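Extracellular solute-binding protein, family 1 (Bifidobacterium longum subsp. infantis ATCC 15697, PDB 3QUF) probably binds an extracellular solute and delivers it to an ABC-type importer, as family 1 solute-binding proteins do. Local coordinates at residues Asp161-Met166 with Ala235-Gln240; Phe178-Asn183 with Lys227-Ala232; Gly192-Tyr197 with Tyr368-Pro373; Asp248-Glu253 with Gly257-Met262. All blocks are in the same frame, centred on the assembly; numbering follows the deposited sequence. Where two conformers were deposited one is given.

Contact 1 (Asp161-Met166 with Ala235-Gln240); sequences DEFIEM and AGVIPQ
Val237 straddles the side of helix 160-172, each of its two methyls finding a different residue there. CG1 comes obliquely to the Phe163 ring, 3.8 Å from CE2, and the two side chains cross at a slant. CG2 turns the other way and settles on the backbone, 3.5 Å from the carbonyl O of Ile164, with the CG2 methyl of Ile164 farther off. That Ile164 methyl has a closer partner in Ala235, whose CB points at the helix and ends 3.6 Å from Ile164 CG2. With CG1 of Val237 anti to the backbone N (chi1 177°), the torsion sends CG1 to the ring and leaves CG2 for the carbonyl.

The segment 235-240 is the exit from helix 223-234. The helix closes in a Schellman motif at Gly236, whose positive phi of 86° bends the chain so that Ala235 and Val237, on the two sides of the glycine, both reach helix 160-172. Cutting Val237 back to an alanine would probably leave Phe163 CE2 and the Ile164 carbonyl without their methyl neighbours and open a gap between helix and loop.

Farther out, Phe141 and Trp160 meet the Phe163 ring and Pro285 touches it, while Ile164 also packs on Arg228 and Ala232 of helix 223-234.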
# COMPACT_ATOMS: atom_id res chain seq x y z
N ASP A 161 -4.44 -22.80 4.18
CA ASP A 161 -5.14 -24.00 4.64
C ASP A 161 -4.90 -24.19 6.15
O ASP A 161 -5.83 -24.50 6.90
CB ASP A 161 -4.68 -25.23 3.84
CG ASP A 161 -5.00 -25.11 2.35
OD1 ASP A 161 -5.55 -24.08 1.94
OD2 ASP A 161 -4.70 -26.06 1.59
N GLU A 162 -3.67 -23.95 6.61
CA GLU A 162 -3.35 -24.03 8.05
C GLU A 162 -4.06 -22.92 8.85
O GLU A 162 -4.47 -23.10 10.01
CB GLU A 162 -1.83 -23.95 8.26
CG GLU A 162 -1.04 -25.14 7.68
CD GLU A 162 0.45 -24.82 7.38
OE1 GLU A 162 0.85 -23.64 7.39
OE2 GLU A 162 1.23 -25.77 7.16
N PHE A 163 -4.19 -21.76 8.24
CA PHE A 163 -4.95 -20.67 8.84
C PHE A 163 -6.42 -21.02 9.03
O PHE A 163 -7.03 -20.67 10.06
CB PHE A 163 -4.80 -19.41 7.97
CG PHE A 163 -5.66 -18.24 8.40
CD1 PHE A 163 -5.31 -17.47 9.48
CD2 PHE A 163 -6.75 -17.85 7.64
CE1 PHE A 163 -6.09 -16.36 9.85
CE2 PHE A 163 -7.51 -16.75 7.99
CZ PHE A 163 -7.17 -16.01 9.11
N ILE A 164 -7.01 -21.71 8.06
CA ILE A 164 -8.40 -22.12 8.16
C ILE A 164 -8.51 -23.14 9.31
O ILE A 164 -9.42 -23.04 10.16
CB ILE A 164 -8.94 -22.70 6.84
CG1 ILE A 164 -9.10 -21.58 5.79
CG2 ILE A 164 -10.30 -23.39 7.05
CD1 ILE A 164 -9.44 -22.07 4.38
N GLU A 165 -7.59 -24.09 9.35
CA GLU A 165 -7.61 -25.12 10.41
C GLU A 165 -7.43 -24.47 11.79
O GLU A 165 -8.13 -24.84 12.73
CB GLU A 165 -6.52 -26.17 10.19
CG GLU A 165 -6.78 -27.12 9.01
CD GLU A 165 -8.12 -27.89 9.10
OE1 GLU A 165 -8.38 -28.55 10.14
OE2 GLU A 165 -8.92 -27.83 8.12
N MSE A 166 -6.55 -23.48 11.90
CA MSE A 166 -6.35 -22.76 13.16
C MSE A 166 -7.61 -22.01 13.57
O MSE A 166 -7.98 -22.02 14.75
CB MSE A 166 -5.19 -21.77 13.04
CG MSE A 166 -4.81 -21.06 14.34
SE MSE A 166 -3.80 -19.44 14.00
CE MSE A 166 -5.11 -18.51 12.88
N ALA A 235 -15.88 -22.05 6.10
CA ALA A 235 -15.39 -22.69 7.31
C ALA A 235 -15.74 -21.94 8.60
O ALA A 235 -15.48 -22.45 9.68
CB ALA A 235 -13.89 -22.92 7.22
N GLY A 236 -16.31 -20.74 8.48
CA GLY A 236 -16.63 -19.92 9.64
C GLY A 236 -15.47 -19.05 10.13
O GLY A 236 -15.64 -18.28 11.08
N VAL A 237 -14.33 -19.11 9.45
CA VAL A 237 -13.11 -18.38 9.88
C VAL A 237 -13.16 -16.90 9.48
O VAL A 237 -12.76 -16.04 10.25
CB VAL A 237 -11.82 -19.09 9.39
CG1 VAL A 237 -10.52 -18.31 9.76
CG2 VAL A 237 -11.77 -20.52 9.98
N ILE A 238 -13.70 -16.59 8.29
CA ILE A 238 -14.13 -15.24 7.96
C ILE A 238 -15.66 -15.18 8.14
O ILE A 238 -16.41 -15.58 7.23
CB ILE A 238 -13.77 -14.83 6.53
CG1 ILE A 238 -12.26 -14.97 6.29
CG2 ILE A 238 -14.18 -13.40 6.31
CD1 ILE A 238 -11.82 -14.72 4.83
N PRO A 239 -16.13 -14.69 9.30
CA PRO A 239 -17.54 -14.94 9.69
C PRO A 239 -18.51 -13.88 9.16
O PRO A 239 -18.10 -12.76 8.87
CB PRO A 239 -17.44 -14.93 11.22
CG PRO A 239 -16.41 -13.85 11.50
CD PRO A 239 -15.38 -14.00 10.37
N GLN A 240 -19.81 -14.22 9.01
CA GLN A 240 -20.75 -13.23 8.45
C GLN A 240 -20.88 -12.04 9.40
O GLN A 240 -21.17 -10.94 8.97
CB GLN A 240 -22.15 -13.80 8.13
CG GLN A 240 -22.17 -14.81 6.96
CD GLN A 240 -22.03 -16.22 7.49
OE1 GLN A 240 -21.36 -16.44 8.50
NE2 GLN A 240 -22.71 -17.20 6.84

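Contact 2 (Phe178-Asn183 with Lys227-Ala232); sequences FLEDFN and KRWEAA
The chain at 178-183 leaves strand 176-178 in extended form through Glu180 and then bends at Phe182, while 227-232 is regular helix, and no backbone atoms of the two meet. Trp229 bridges them. Its six-membered ring drives an edge toward the face of Phe182 in an offset edge-to-face pair, the planes at 79° and the centroids 5.6 Å apart. The leading atom is CZ2, 3.6 Å from Phe182 CE1, with CH2 beside it at 3.8 Å from the same carbon. The two side chains arrive from opposite directions: CG of Trp229 lies anti to its backbone N (chi1 -157°), which throws the indole away from the helix toward the loop.

Glu180 approaches the same indole edge near the ring plane, OE1 4.1 Å from Trp229 CZ2, its carboxylate turned 49° from the ring. That oxygen is hydrogen-bonded with Ser189 OG at the start of helix 188-199, and Trp229 NE1 bonds the same hydroxyl, so one serine ties OE1 and the indole N-H together and helps set the turn of the ring.

Here the loop leaving strand 176-178 of the large mixed sheet is held, buried, to helix 223-234, in one lobe of a probably two-lobed fold, as in other solute-binding proteins. The Phe182 ring is covered from within its own segment, the Glu180 carbonyl O sitting 3.8 Å above the ring centre. Were Phe182 a serine, the Trp229 edge would probably lose the ring it points at. Val391 of helix 376-391 and Ile238 both touch Phe182 and Trp229, and Phe190 makes another edge-to-face pair with the indole.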
# COMPACT_ATOMS: atom_id res chain seq x y z
N PHE A 178 -11.05 -14.56 13.65
CA PHE A 178 -10.66 -13.49 12.74
C PHE A 178 -11.85 -12.60 12.41
O PHE A 178 -12.98 -13.08 12.19
CB PHE A 178 -10.09 -14.11 11.46
CG PHE A 178 -9.71 -13.11 10.42
CD1 PHE A 178 -8.82 -12.09 10.73
CD2 PHE A 178 -10.20 -13.19 9.12
CE1 PHE A 178 -8.44 -11.16 9.75
CE2 PHE A 178 -9.84 -12.29 8.15
CZ PHE A 178 -8.95 -11.26 8.47
N LEU A 179 -11.60 -11.30 12.41
CA LEU A 179 -12.54 -10.34 11.91
C LEU A 179 -11.78 -9.39 11.02
O LEU A 179 -10.57 -9.14 11.24
CB LEU A 179 -13.18 -9.55 13.05
CG LEU A 179 -14.07 -10.26 14.02
CD1 LEU A 179 -14.48 -9.23 15.06
CD2 LEU A 179 -15.29 -10.88 13.32
N GLU A 180 -12.47 -8.83 10.04
CA GLU A 180 -11.85 -7.87 9.14
C GLU A 180 -12.80 -6.78 8.70
O GLU A 180 -13.99 -6.99 8.62
CB GLU A 180 -11.34 -8.61 7.94
CG GLU A 180 -10.40 -7.80 7.07
CD GLU A 180 -9.60 -8.69 6.10
OE1 GLU A 180 -10.09 -9.77 5.72
OE2 GLU A 180 -8.51 -8.27 5.74
N ASP A 181 -12.25 -5.60 8.50
CA ASP A 181 -12.98 -4.46 7.96
C ASP A 181 -13.12 -4.65 6.43
O ASP A 181 -12.15 -4.53 5.73
CB ASP A 181 -12.21 -3.18 8.28
CG ASP A 181 -12.84 -1.93 7.69
OD1 ASP A 181 -14.10 -1.87 7.55
OD2 ASP A 181 -12.07 -0.99 7.37
N PHE A 182 -14.31 -5.04 5.96
CA PHE A 182 -14.63 -5.16 4.52
C PHE A 182 -15.31 -3.91 3.90
O PHE A 182 -15.72 -3.95 2.74
CB PHE A 182 -15.58 -6.34 4.28
CG PHE A 182 -15.10 -7.63 4.84
CD1 PHE A 182 -13.79 -8.04 4.62
CD2 PHE A 182 -15.94 -8.45 5.54
CE1 PHE A 182 -13.33 -9.25 5.13
CE2 PHE A 182 -15.50 -9.66 6.07
CZ PHE A 182 -14.19 -10.06 5.86
N ASN A 183 -15.41 -2.81 4.66
CA ASN A 183 -16.32 -1.69 4.32
C ASN A 183 -15.72 -0.62 3.47
O ASN A 183 -16.41 -0.03 2.65
CB ASN A 183 -16.79 -0.98 5.60
CG ASN A 183 -17.76 -1.79 6.38
OD1 ASN A 183 -18.19 -2.86 5.92
ND2 ASN A 183 -18.12 -1.30 7.56
N LYS A 227 -11.67 -18.35 -4.44
CA LYS A 227 -12.09 -19.70 -4.03
C LYS A 227 -11.49 -20.06 -2.67
O LYS A 227 -12.17 -20.64 -1.81
CB LYS A 227 -11.70 -20.77 -5.05
CG LYS A 227 -12.51 -20.81 -6.33
CD LYS A 227 -12.29 -22.16 -7.07
CE LYS A 227 -12.88 -22.20 -8.51
NZ LYS A 227 -14.26 -21.66 -8.63
N ARG A 228 -10.21 -19.75 -2.49
CA ARG A 228 -9.54 -20.07 -1.24
C ARG A 228 -10.01 -19.13 -0.14
O ARG A 228 -10.23 -19.54 1.01
CB ARG A 228 -8.03 -20.04 -1.41
CG ARG A 228 -7.52 -21.06 -2.43
CD ARG A 228 -7.99 -22.50 -2.08
NE ARG A 228 -7.63 -22.86 -0.71
CZ ARG A 228 -8.37 -23.59 0.14
NH1 ARG A 228 -9.55 -24.04 -0.20
NH2 ARG A 228 -7.92 -23.85 1.37
N TRP A 229 -10.22 -17.87 -0.50
CA TRP A 229 -10.77 -16.90 0.46
C TRP A 229 -12.21 -17.30 0.85
O TRP A 229 -12.54 -17.28 2.04
CB TRP A 229 -10.71 -15.47 -0.13
CG TRP A 229 -10.72 -14.37 0.87
CD1 TRP A 229 -9.74 -14.03 1.72
CD2 TRP A 229 -11.79 -13.44 1.11
NE1 TRP A 229 -10.11 -12.94 2.48
CE2 TRP A 229 -11.35 -12.55 2.10
CE3 TRP A 229 -13.05 -13.26 0.54
CZ2 TRP A 229 -12.14 -11.52 2.59
CZ3 TRP A 229 -13.82 -12.22 1.00
CH2 TRP A 229 -13.37 -11.37 2.03
N GLU A 230 -13.04 -17.70 -0.12
CA GLU A 230 -14.42 -18.17 0.14
C GLU A 230 -14.39 -19.39 1.09
O GLU A 230 -15.23 -19.52 1.99
CB GLU A 230 -15.14 -18.51 -1.18
CG GLU A 230 -16.59 -19.00 -1.03
CD GLU A 230 -17.23 -19.47 -2.35
OE1 GLU A 230 -16.52 -19.58 -3.38
OE2 GLU A 230 -18.45 -19.75 -2.37
N ALA A 231 -13.41 -20.27 0.90
CA ALA A 231 -13.29 -21.48 1.73
C ALA A 231 -13.12 -21.13 3.21
O ALA A 231 -13.66 -21.83 4.08
CB ALA A 231 -12.13 -22.37 1.25
N ALA A 232 -12.37 -20.06 3.51
CA ALA A 232 -12.24 -19.59 4.89
C ALA A 232 -13.58 -19.06 5.40
O ALA A 232 -13.88 -19.25 6.56
CB ALA A 232 -11.14 -18.52 5.04

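Contact 3 (Gly192-Tyr197 with Tyr368-Pro373); sequences GLLASY and YWVNWP
Helix 188-199 lies here against the chain that leaves strand 367-368 of the large mixed sheet on its way to helix 376-391, a buried join near the middle of the molecule between parts far apart in sequence. Ala195 and Tyr368 bring the two backbones closest, with CA atoms 6.2 Å apart. Their CB atoms touch at 3.9 Å, the small alanine letting the root of the tyrosine lie close to the helix. Its neighbour Leu194 reaches out with CG anti to the backbone N (chi1 180°) and pushes CD2 between the tyrosine and the valine beyond it. There it lies 3.7 Å from Val370 CG2, the two side chains crossing at about a right angle, and meets the edge of the Tyr368 ring near its plane, 4.4 Å from CE2.

Behind this, Trp222 and Val225 touch Leu194 and Trp212 touches Val370, so aliphatic groups and indoles continue the packing outward. The phenol oxygen of Tyr368 hydrogen-bonds Asp208 OD2. With no hydrogen bond between the segments, the join rests on shape and apolar burial alone, while the tyrosine's polar end is satisfied elsewhere.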
# COMPACT_ATOMS: atom_id res chain seq x y z
N GLY A 192 -3.37 -10.06 0.59
CA GLY A 192 -2.20 -10.86 0.97
C GLY A 192 -2.17 -12.22 0.31
O GLY A 192 -1.12 -12.72 -0.12
N LEU A 193 -3.35 -12.83 0.18
CA LEU A 193 -3.47 -14.12 -0.46
C LEU A 193 -3.25 -14.02 -1.96
O LEU A 193 -2.56 -14.85 -2.54
CB LEU A 193 -4.84 -14.71 -0.10
CG LEU A 193 -5.04 -16.19 -0.44
CD1 LEU A 193 -4.05 -17.06 0.35
CD2 LEU A 193 -6.51 -16.59 -0.16
N LEU A 194 -3.81 -12.98 -2.56
CA LEU A 194 -3.59 -12.65 -3.95
C LEU A 194 -2.10 -12.42 -4.24
O LEU A 194 -1.57 -12.95 -5.26
CB LEU A 194 -4.41 -11.41 -4.33
CG LEU A 194 -4.26 -10.95 -5.77
CD1 LEU A 194 -4.85 -11.96 -6.77
CD2 LEU A 194 -4.88 -9.50 -5.96
N ALA A 195 -1.43 -11.69 -3.34
CA ALA A 195 -0.03 -11.34 -3.51
C ALA A 195 0.78 -12.64 -3.56
O ALA A 195 1.65 -12.80 -4.40
CB ALA A 195 0.45 -10.43 -2.39
N SER A 196 0.43 -13.57 -2.68
CA SER A 196 1.11 -14.87 -2.65
C SER A 196 0.84 -15.67 -3.89
O SER A 196 1.75 -16.30 -4.45
CB SER A 196 0.67 -15.62 -1.42
OG SER A 196 1.19 -16.96 -1.36
N TYR A 197 -0.42 -15.72 -4.32
CA TYR A 197 -0.78 -16.39 -5.57
C TYR A 197 0.12 -16.00 -6.71
O TYR A 197 0.57 -16.86 -7.46
CB TYR A 197 -2.27 -16.12 -5.93
CG TYR A 197 -2.68 -16.51 -7.32
CD1 TYR A 197 -3.10 -17.81 -7.61
CD2 TYR A 197 -2.69 -15.58 -8.34
CE1 TYR A 197 -3.48 -18.16 -8.86
CE2 TYR A 197 -3.11 -15.94 -9.63
CZ TYR A 197 -3.49 -17.24 -9.87
OH TYR A 197 -3.89 -17.60 -11.14
N TYR A 368 2.50 -5.82 -1.25
CA TYR A 368 1.66 -5.52 -2.38
C TYR A 368 0.33 -4.93 -1.91
O TYR A 368 -0.11 -5.21 -0.82
CB TYR A 368 1.40 -6.78 -3.23
CG TYR A 368 0.59 -6.53 -4.47
CD1 TYR A 368 1.09 -5.70 -5.47
CD2 TYR A 368 -0.71 -7.05 -4.63
CE1 TYR A 368 0.38 -5.43 -6.62
CE2 TYR A 368 -1.39 -6.85 -5.78
CZ TYR A 368 -0.86 -6.00 -6.78
OH TYR A 368 -1.54 -5.72 -7.93
N TRP A 369 -0.27 -4.13 -2.78
CA TRP A 369 -1.62 -3.65 -2.65
C TRP A 369 -2.18 -3.51 -4.07
O TRP A 369 -1.43 -3.23 -5.01
CB TRP A 369 -1.64 -2.30 -1.91
CG TRP A 369 -3.03 -1.93 -1.45
CD1 TRP A 369 -3.82 -0.92 -1.92
CD2 TRP A 369 -3.78 -2.58 -0.42
NE1 TRP A 369 -5.03 -0.90 -1.25
CE2 TRP A 369 -5.02 -1.93 -0.33
CE3 TRP A 369 -3.53 -3.68 0.42
CZ2 TRP A 369 -6.00 -2.32 0.57
CZ3 TRP A 369 -4.49 -4.06 1.30
CH2 TRP A 369 -5.73 -3.38 1.37
N VAL A 370 -3.48 -3.73 -4.25
CA VAL A 370 -4.10 -3.57 -5.58
C VAL A 370 -4.31 -2.06 -5.85
O VAL A 370 -5.24 -1.44 -5.31
CB VAL A 370 -5.41 -4.32 -5.73
CG1 VAL A 370 -5.97 -4.14 -7.16
CG2 VAL A 370 -5.19 -5.88 -5.51
N ASN A 371 -3.45 -1.50 -6.68
CA ASN A 371 -3.47 -0.07 -7.01
C ASN A 371 -3.97 0.06 -8.45
O ASN A 371 -3.20 0.09 -9.43
CB ASN A 371 -2.07 0.56 -6.79
CG ASN A 371 -1.72 0.71 -5.33
OD1 ASN A 371 -0.67 0.23 -4.85
ND2 ASN A 371 -2.58 1.37 -4.62
N TRP A 372 -5.29 0.09 -8.61
CA TRP A 372 -5.90 0.00 -9.92
C TRP A 372 -5.41 1.16 -10.82
O TRP A 372 -5.39 2.29 -10.37
CB TRP A 372 -7.40 0.16 -9.85
CG TRP A 372 -8.06 -0.53 -8.68
CD1 TRP A 372 -8.29 0.01 -7.46
CD2 TRP A 372 -8.60 -1.85 -8.64
NE1 TRP A 372 -8.93 -0.89 -6.65
CE2 TRP A 372 -9.14 -2.04 -7.36
CE3 TRP A 372 -8.73 -2.87 -9.57
CZ2 TRP A 372 -9.79 -3.21 -6.99
CZ3 TRP A 372 -9.36 -4.04 -9.19
CH2 TRP A 372 -9.86 -4.20 -7.92
N PRO A 373 -5.02 0.87 -12.06
CA PRO A 373 -4.57 1.97 -12.92
C PRO A 373 -5.64 2.79 -13.60
O PRO A 373 -5.33 3.78 -14.27
CB PRO A 373 -3.68 1.27 -13.96
CG PRO A 373 -4.22 -0.09 -14.03
CD PRO A 373 -4.58 -0.43 -12.61

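Contact 4 (Asp248-Glu253 with Gly257-Met262); sequences DQVKQE and GNLGVM
Val250 and Met262 cross obliquely where the helix lies over the strand, CG1 of the valine lying 3.9 Å from CB of the selenomethionine. Leu259 meets the same methyl at a slant, CD2 3.9 Å from Val250 CG1. Met262 holds CG between its backbone N and carbonyl carbon (chi1 76°), and its chain, bent at the end, lays CE alongside the helix, 3.9 Å from Lys251 CA. The lysine itself runs off to salt bridges with Asp268 and Asp271.

Nearer the turn the chemistry becomes polar. Helix 247-255 ends in a Schellman motif at Gly257, and the chain folds straight back into strand 259-264, a helix-turn-strand connection. Asn258 N donates to Glu253 O at 3.1 Å, the six-to-one bond of that motif, and the donor sits nearly on the extension of the carbonyl bond (170°). The flat side-chain groups of this pair are 29° apart, and a weak bond of 3.4 Å runs from Asn258 ND2 to Glu253 OE1.

The backbone bond thus ties down the last helical turn, the weak side-chain bond adds a second, looser link at the more exposed end, and the buried apolar trio seats the helix on the strand.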
# COMPACT_ATOMS: atom_id res chain seq x y z
N ASP A 248 -12.18 0.23 13.63
CA ASP A 248 -12.18 0.46 15.09
C ASP A 248 -12.91 -0.64 15.88
O ASP A 248 -12.45 -1.07 16.96
CB ASP A 248 -12.71 1.87 15.43
CG ASP A 248 -11.74 2.99 15.02
OD1 ASP A 248 -10.52 2.72 14.86
OD2 ASP A 248 -12.19 4.15 14.86
N GLN A 249 -14.02 -1.15 15.35
CA GLN A 249 -14.72 -2.24 16.03
C GLN A 249 -13.88 -3.53 16.07
O GLN A 249 -13.84 -4.24 17.08
CB GLN A 249 -16.08 -2.52 15.37
CG GLN A 249 -17.16 -1.47 15.72
CD GLN A 249 -18.42 -1.66 14.89
OE1 GLN A 249 -18.35 -1.79 13.66
NE2 GLN A 249 -19.57 -1.67 15.56
N VAL A 250 -13.20 -3.83 14.98
CA VAL A 250 -12.31 -4.97 14.96
C VAL A 250 -11.22 -4.80 16.01
O VAL A 250 -10.95 -5.73 16.79
CB VAL A 250 -11.73 -5.20 13.55
CG1 VAL A 250 -10.64 -6.24 13.55
CG2 VAL A 250 -12.87 -5.65 12.62
N LYS A 251 -10.64 -3.62 16.06
CA LYS A 251 -9.54 -3.34 16.98
C LYS A 251 -10.00 -3.48 18.43
O LYS A 251 -9.30 -4.04 19.26
CB LYS A 251 -8.94 -1.97 16.74
CG LYS A 251 -7.77 -1.64 17.70
CD LYS A 251 -6.82 -0.57 17.21
CE LYS A 251 -7.39 0.81 17.33
NZ LYS A 251 -6.35 1.84 16.95
N GLN A 252 -11.20 -3.00 18.70
CA GLN A 252 -11.80 -3.13 20.03
C GLN A 252 -11.96 -4.59 20.43
O GLN A 252 -11.66 -4.94 21.55
CB GLN A 252 -13.13 -2.39 20.06
CG GLN A 252 -12.94 -0.91 20.30
CD GLN A 252 -12.75 -0.60 21.80
OE1 GLN A 252 -13.04 -1.43 22.66
NE2 GLN A 252 -12.22 0.59 22.10
N GLU A 253 -12.41 -5.46 19.51
CA GLU A 253 -12.49 -6.88 19.84
C GLU A 253 -11.12 -7.50 20.15
O GLU A 253 -11.00 -8.37 21.00
CB GLU A 253 -13.17 -7.67 18.71
CG GLU A 253 -14.66 -7.42 18.58
CD GLU A 253 -15.39 -7.72 19.85
OE1 GLU A 253 -15.40 -8.90 20.25
OE2 GLU A 253 -15.90 -6.76 20.48
N GLY A 257 -9.49 -9.02 24.10
CA GLY A 257 -9.09 -10.40 24.31
C GLY A 257 -10.04 -11.39 23.69
O GLY A 257 -9.98 -12.58 24.00
N ASN A 258 -10.89 -10.92 22.78
CA ASN A 258 -11.92 -11.77 22.19
C ASN A 258 -11.57 -12.29 20.81
O ASN A 258 -12.31 -13.11 20.28
CB ASN A 258 -13.24 -11.01 22.09
CG ASN A 258 -13.83 -10.71 23.42
OD1 ASN A 258 -13.60 -11.43 24.39
ND2 ASN A 258 -14.62 -9.63 23.49
N LEU A 259 -10.44 -11.84 20.26
CA LEU A 259 -10.13 -12.01 18.83
C LEU A 259 -8.73 -12.58 18.60
O LEU A 259 -7.74 -11.99 19.02
CB LEU A 259 -10.27 -10.66 18.12
CG LEU A 259 -10.09 -10.66 16.60
CD1 LEU A 259 -11.16 -11.63 15.98
CD2 LEU A 259 -10.17 -9.26 15.99
N GLY A 260 -8.66 -13.70 17.88
CA GLY A 260 -7.38 -14.32 17.59
C GLY A 260 -6.46 -13.49 16.71
O GLY A 260 -5.25 -13.38 16.97
N VAL A 261 -7.02 -12.91 15.65
CA VAL A 261 -6.21 -12.32 14.57
C VAL A 261 -6.94 -11.15 13.99
O VAL A 261 -8.18 -11.21 13.80
CB VAL A 261 -6.04 -13.32 13.43
CG1 VAL A 261 -5.16 -12.69 12.29
CG2 VAL A 261 -5.48 -14.64 13.93
N MSE A 262 -6.20 -10.08 13.70
CA MSE A 262 -6.71 -8.94 12.93
C MSE A 262 -5.66 -8.48 11.94
O MSE A 262 -4.47 -8.70 12.18
CB MSE A 262 -7.04 -7.79 13.90
CG MSE A 262 -5.83 -7.05 14.42
SE MSE A 262 -6.32 -5.47 15.50
CE MSE A 262 -7.00 -4.34 14.20

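Contacts 2 and 3 are buried throughout and contact 1 nearly so, whereas contact 4 is only partly buried, its polar end lying nearer the surface. Contact 2 uses helix 223-234 and contact 1 the loop that leaves it: Val237 N probably bonds Ala232 O, and Ile238 packs on Phe182. Contact 2 also touches contact 4, where Leu179 lies against Val250 and Leu259, and contact 3, where Leu193 reaches Arg228 and Trp229. Contacts 3 and 4 stay apart, nearest atoms about 12 Å from each other. Chemistry follows place: aliphatic and aromatic groups in contact 1, an edge-to-face aromatic pair in 2, apolar contacts in 3 nearest the chain's centre, and hydrogen bonds across the segments in 4 alone.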